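Local coordinates for RagA protein (Porphyromonas gingivalis, PDB 6SLN), which probably works as a TonB-dependent outer-membrane receptor that takes up nutrients through a plugged beta-barrel, at residues Val172-Leu186 / Ala200-Lys212. Residues are numbered along the deposited sequence; the frame is centred on the assembly and turned at random.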
loop_
_atom_site.group_PDB
_atom_site.type_symbol
_atom_site.label_atom_id
_atom_site.label_comp_id
_atom_site.label_asym_id
_atom_site.label_seq_id
_atom_site.Cartn_x
_atom_site.Cartn_y
_atom_site.Cartn_z
ATOM N N VAL A 172 -3.436 2.003 -25.011
ATOM C CA VAL A 172 -3.052 2.043 -26.421
ATOM C C VAL A 172 -1.580 2.421 -26.564
ATOM O O VAL A 172 -0.874 1.868 -27.410
ATOM C CB VAL A 172 -3.960 3.006 -27.209
ATOM C CG1 VAL A 172 -3.381 3.248 -28.593
ATOM C CG2 VAL A 172 -5.348 2.441 -27.329
ATOM N N ALA A 173 -1.093 3.358 -25.734
ATOM C CA ALA A 173 0.336 3.680 -25.710
ATOM C C ALA A 173 1.220 2.490 -25.304
ATOM O O ALA A 173 2.397 2.446 -25.690
ATOM C CB ALA A 173 0.595 4.850 -24.760
ATOM N N THR A 174 0.705 1.542 -24.514
ATOM C CA THR A 174 1.500 0.369 -24.159
ATOM C C THR A 174 1.557 -0.658 -25.280
ATOM O O THR A 174 2.138 -1.730 -25.082
ATOM C CB THR A 174 0.964 -0.309 -22.884
ATOM O OG1 THR A 174 -0.294 -0.965 -23.145
ATOM C CG2 THR A 174 0.805 0.705 -21.726
ATOM N N MET A 175 0.980 -0.359 -26.442
ATOM C CA MET A 175 0.959 -1.269 -27.578
ATOM C C MET A 175 1.952 -0.816 -28.642
ATOM O O MET A 175 2.199 0.380 -28.822
ATOM C CB MET A 175 -0.438 -1.350 -28.203
ATOM C CG MET A 175 -1.590 -1.758 -27.272
ATOM S SD MET A 175 -2.945 -2.384 -28.287
ATOM C CE MET A 175 -4.017 -3.106 -27.053
ATOM N N ASN A 176 2.505 -1.783 -29.357
ATOM C CA ASN A 176 3.433 -1.507 -30.446
ATOM C C ASN A 176 2.637 -1.129 -31.694
ATOM O O ASN A 176 1.974 -1.987 -32.293
ATOM C CB ASN A 176 4.331 -2.731 -30.674
ATOM C CG ASN A 176 5.376 -2.530 -31.765
ATOM O OD1 ASN A 176 5.454 -1.479 -32.415
ATOM N ND2 ASN A 176 6.184 -3.564 -31.981
ATOM N N PRO A 177 2.696 0.136 -32.132
ATOM C CA PRO A 177 1.846 0.571 -33.252
ATOM C C PRO A 177 2.237 -0.025 -34.580
ATOM O O PRO A 177 1.470 0.106 -35.543
ATOM C CB PRO A 177 2.028 2.091 -33.265
ATOM C CG PRO A 177 2.903 2.412 -32.065
ATOM C CD PRO A 177 3.654 1.180 -31.744
ATOM N N ASN A 178 3.405 -0.658 -34.676
ATOM C CA ASN A 178 3.749 -1.383 -35.890
ATOM C C ASN A 178 2.884 -2.609 -36.088
ATOM O O ASN A 178 2.850 -3.151 -37.199
ATOM C CB ASN A 178 5.201 -1.810 -35.853
ATOM C CG ASN A 178 6.061 -0.908 -36.648
ATOM O OD1 ASN A 178 7.041 -0.389 -36.142
ATOM N ND2 ASN A 178 5.701 -0.695 -37.907
ATOM N N ASP A 179 2.229 -3.079 -35.023
ATOM C CA ASP A 179 1.262 -4.162 -35.113
ATOM C C ASP A 179 -0.083 -3.710 -35.664
ATOM O O ASP A 179 -0.948 -4.561 -35.891
ATOM C CB ASP A 179 1.066 -4.793 -33.737
ATOM C CG ASP A 179 2.365 -5.263 -33.138
ATOM O OD1 ASP A 179 3.280 -5.566 -33.923
ATOM O OD2 ASP A 179 2.472 -5.327 -31.897
ATOM N N PHE A 180 -0.267 -2.406 -35.897
ATOM C CA PHE A 180 -1.522 -1.856 -36.395
ATOM C C PHE A 180 -1.581 -1.938 -37.916
ATOM O O PHE A 180 -0.679 -1.456 -38.612
ATOM C CB PHE A 180 -1.689 -0.405 -35.952
ATOM C CG PHE A 180 -1.747 -0.216 -34.460
ATOM C CD1 PHE A 180 -1.847 -1.296 -33.606
ATOM C CD2 PHE A 180 -1.709 1.054 -33.916
ATOM C CE1 PHE A 180 -1.911 -1.107 -32.244
ATOM C CE2 PHE A 180 -1.769 1.250 -32.553
ATOM C CZ PHE A 180 -1.871 0.174 -31.717
ATOM N N GLU A 181 -2.649 -2.550 -38.424
ATOM C CA GLU A 181 -2.838 -2.651 -39.866
ATOM C C GLU A 181 -3.464 -1.386 -40.419
ATOM O O GLU A 181 -2.987 -0.816 -41.405
ATOM C CB GLU A 181 -3.722 -3.853 -40.200
ATOM C CG GLU A 181 -3.864 -4.125 -41.680
ATOM C CD GLU A 181 -2.521 -4.224 -42.368
ATOM O OE1 GLU A 181 -2.025 -3.183 -42.850
ATOM O OE2 GLU A 181 -1.956 -5.341 -42.420
ATOM N N SER A 182 -4.544 -0.942 -39.797
ATOM C CA SER A 182 -5.258 0.226 -40.265
ATOM C C SER A 182 -5.897 0.897 -39.066
ATOM O O SER A 182 -5.886 0.374 -37.946
ATOM C CB SER A 182 -6.308 -0.144 -41.317
ATOM O OG SER A 182 -6.918 -1.388 -41.012
ATOM N N MET A 183 -6.427 2.086 -39.314
ATOM C CA MET A 183 -7.223 2.805 -38.333
ATOM C C MET A 183 -8.368 3.459 -39.081
ATOM O O MET A 183 -8.146 4.208 -40.041
ATOM C CB MET A 183 -6.388 3.836 -37.576
ATOM C CG MET A 183 -7.217 4.736 -36.704
ATOM S SD MET A 183 -6.184 5.864 -35.764
ATOM C CE MET A 183 -4.998 4.741 -35.026
ATOM N N SER A 184 -9.586 3.117 -38.684
ATOM C CA SER A 184 -10.794 3.672 -39.275
ATOM C C SER A 184 -11.396 4.691 -38.319
ATOM O O SER A 184 -11.527 4.428 -37.119
ATOM C CB SER A 184 -11.813 2.574 -39.587
ATOM O OG SER A 184 -11.259 1.567 -40.413
ATOM N N VAL A 185 -11.735 5.864 -38.838
ATOM C CA VAL A 185 -12.394 6.884 -38.037
ATOM C C VAL A 185 -13.833 6.971 -38.514
ATOM O O VAL A 185 -14.087 7.230 -39.697
ATOM C CB VAL A 185 -11.671 8.238 -38.119
ATOM C CG1 VAL A 185 -12.365 9.272 -37.228
ATOM C CG2 VAL A 185 -10.226 8.061 -37.681
ATOM N N LEU A 186 -14.767 6.716 -37.599
ATOM C CA LEU A 186 -16.194 6.728 -37.894
ATOM C C LEU A 186 -16.807 8.029 -37.383
ATOM O O LEU A 186 -16.764 8.314 -36.178
ATOM C CB LEU A 186 -16.886 5.524 -37.265
ATOM C CG LEU A 186 -16.161 4.189 -37.325
ATOM C CD1 LEU A 186 -17.040 3.166 -36.702
ATOM C CD2 LEU A 186 -15.848 3.808 -38.751
ATOM N N ALA A 200 -21.361 9.247 -29.727
ATOM C CA ALA A 200 -21.602 10.643 -30.036
ATOM C C ALA A 200 -20.320 11.398 -30.360
ATOM O O ALA A 200 -20.379 12.443 -31.019
ATOM C CB ALA A 200 -22.317 11.297 -28.858
ATOM N N ASN A 201 -19.165 10.899 -29.917
ATOM C CA ASN A 201 -17.892 11.564 -30.157
ATOM C C ASN A 201 -17.110 10.954 -31.309
ATOM O O ASN A 201 -15.991 11.408 -31.600
ATOM C CB ASN A 201 -17.037 11.540 -28.899
ATOM C CG ASN A 201 -17.681 12.257 -27.747
ATOM O OD1 ASN A 201 -18.555 13.113 -27.934
ATOM N ND2 ASN A 201 -17.244 11.925 -26.536
ATOM N N GLY A 202 -17.686 9.971 -31.989
ATOM C CA GLY A 202 -16.987 9.251 -33.024
ATOM C C GLY A 202 -16.337 8.003 -32.471
ATOM O O GLY A 202 -16.264 7.772 -31.260
ATOM N N VAL A 203 -15.860 7.172 -33.378
ATOM C CA VAL A 203 -15.240 5.921 -32.974
ATOM C C VAL A 203 -13.933 5.766 -33.734
ATOM O O VAL A 203 -13.906 5.896 -34.961
ATOM C CB VAL A 203 -16.177 4.721 -33.212
ATOM C CG1 VAL A 203 -15.400 3.428 -33.091
ATOM C CG2 VAL A 203 -17.328 4.746 -32.212
ATOM N N VAL A 204 -12.853 5.523 -33.006
ATOM C CA VAL A 204 -11.540 5.278 -33.589
ATOM C C VAL A 204 -11.290 3.787 -33.464
ATOM O O VAL A 204 -11.072 3.274 -32.361
ATOM C CB VAL A 204 -10.433 6.088 -32.895
ATOM C CG1 VAL A 204 -9.149 6.052 -33.705
ATOM C CG2 VAL A 204 -10.882 7.526 -32.656
ATOM N N PHE A 205 -11.346 3.084 -34.583
ATOM C CA PHE A 205 -11.138 1.645 -34.606
ATOM C C PHE A 205 -9.725 1.344 -35.092
ATOM O O PHE A 205 -9.375 1.665 -36.234
ATOM C CB PHE A 205 -12.170 0.970 -35.502
ATOM C CG PHE A 205 -12.295 -0.499 -35.270
ATOM C CD1 PHE A 205 -11.441 -1.387 -35.902
ATOM C CD2 PHE A 205 -13.260 -0.995 -34.414
ATOM C CE1 PHE A 205 -11.555 -2.742 -35.690
ATOM C CE2 PHE A 205 -13.381 -2.349 -34.205
ATOM C CZ PHE A 205 -12.527 -3.225 -34.842
ATOM N N ILE A 206 -8.922 0.735 -34.228
ATOM C CA ILE A 206 -7.574 0.293 -34.573
ATOM C C ILE A 206 -7.618 -1.211 -34.812
ATOM O O ILE A 206 -8.038 -1.971 -33.935
ATOM C CB ILE A 206 -6.564 0.641 -33.468
ATOM C CG1 ILE A 206 -6.533 2.153 -33.222
ATOM C CG2 ILE A 206 -5.181 0.113 -33.827
ATOM C CD1 ILE A 206 -5.668 2.570 -32.049
ATOM N N GLN A 207 -7.192 -1.656 -35.990
ATOM C CA GLN A 207 -7.146 -3.081 -36.282
ATOM C C GLN A 207 -5.702 -3.523 -36.447
ATOM O O GLN A 207 -5.002 -3.050 -37.350
ATOM C CB GLN A 207 -7.949 -3.435 -37.529
ATOM C CG GLN A 207 -8.112 -4.925 -37.657
ATOM C CD GLN A 207 -8.854 -5.318 -38.901
ATOM O OE1 GLN A 207 -9.283 -4.459 -39.676
ATOM N NE2 GLN A 207 -9.012 -6.624 -39.108
ATOM N N THR A 208 -5.280 -4.455 -35.601
ATOM C CA THR A 208 -3.927 -4.977 -35.618
ATOM C C THR A 208 -3.755 -6.009 -36.739
ATOM O O THR A 208 -4.710 -6.428 -37.393
ATOM C CB THR A 208 -3.574 -5.573 -34.250
ATOM O OG1 THR A 208 -4.362 -6.748 -34.008
ATOM C CG2 THR A 208 -3.833 -4.562 -33.123
ATOM N N LYS A 209 -2.510 -6.421 -36.959
ATOM C CA LYS A 209 -2.176 -7.216 -38.133
ATOM C C LYS A 209 -2.419 -8.702 -37.903
ATOM O O LYS A 209 -2.228 -9.228 -36.803
ATOM C CB LYS A 209 -0.716 -7.003 -38.528
ATOM C CG LYS A 209 -0.432 -5.663 -39.174
ATOM C CD LYS A 209 1.051 -5.303 -39.109
ATOM C CE LYS A 209 1.389 -4.172 -40.087
ATOM N NZ LYS A 209 2.638 -3.424 -39.737
ATOM N N LYS A 210 -2.841 -9.378 -38.969
ATOM C CA LYS A 210 -2.951 -10.827 -39.024
ATOM C C LYS A 210 -1.974 -11.348 -40.070
ATOM O O LYS A 210 -1.564 -10.625 -40.981
ATOM C CB LYS A 210 -4.380 -11.279 -39.376
ATOM C CG LYS A 210 -5.486 -10.394 -38.819
ATOM C CD LYS A 210 -5.471 -10.327 -37.291
ATOM C CE LYS A 210 -6.726 -9.643 -36.748
ATOM N NZ LYS A 210 -6.409 -8.890 -35.504
ATOM N N GLY A 211 -1.613 -12.622 -39.954
ATOM C CA GLY A 211 -0.660 -13.199 -40.888
ATOM C C GLY A 211 -1.281 -13.535 -42.235
ATOM O O GLY A 211 -2.287 -14.250 -42.314
ATOM N N LYS A 212 -0.675 -13.021 -43.301
ATOM C CA LYS A 212 -0.999 -13.484 -44.641
ATOM C C LYS A 212 -0.672 -14.965 -44.752
ATOM O O LYS A 212 0.439 -15.390 -44.421
ATOM C CB LYS A 212 -0.205 -12.685 -45.673
ATOM C CG LYS A 212 -0.270 -13.251 -47.084
ATOM C CD LYS A 212 1.072 -13.825 -47.525
ATOM C CE LYS A 212 1.221 -13.816 -49.040
ATOM N NZ LYS A 212 2.426 -14.585 -49.422
#
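With I206 CG2 anti to its backbone N, and F180 CG beside its own backbone N and anti to the carbonyl carbon (chi1 -62°), the I206 methyl comes to rest over the middle of the ring. I206 CG2 stands 3.5 Å from the centroid of the F180 ring and 9° off the normal, a CH-pi contact over the face; P177 CA lies over the opposite face, so the ring is sandwiched. M183 runs alongside I206 and bends at chi3, which carries its CE to 3.5 Å from I206 CG1, while its SD meets V204 CG1. On the other face of the sheet, L186 CD1 packs against V203 CB.

The backbones of 180-186 and 203-208 pair antiparallel, their axes at 155°, and S184 with F205 and L186 with V203 are hydrogen-bonded pairs. The ladder is interrupted by a classic beta bulge: E181 and S182 both donate to Q207 O, from E181 N at 2.6 Å and from S182 N at 3.3 Å, which shifts the register by one residue between F180 and S182. Beyond the bulge, K209 N donates to D179 O at 2.7 Å. The extended K209 side chain passes D179 O and delivers NZ to N178 O, at 2.6 Å, so that two successive carbonyls of the 3-10 turn are engaged by one lysine.

This antiparallel pair, joined by a long loop, belongs to the plug domain inside the barrel. Strand 102-106 adjoins 180-186, and strand 159-162 runs parallel to 203-208 on its other side, making both strands interior to the mixed sheet. At the bulged end, T208 OG1 bonds D163 within the plug and N354 of barrel strand 345-360, and D179 OD1 bonds Y328 of strand 325-337, so the last two link plug to barrel.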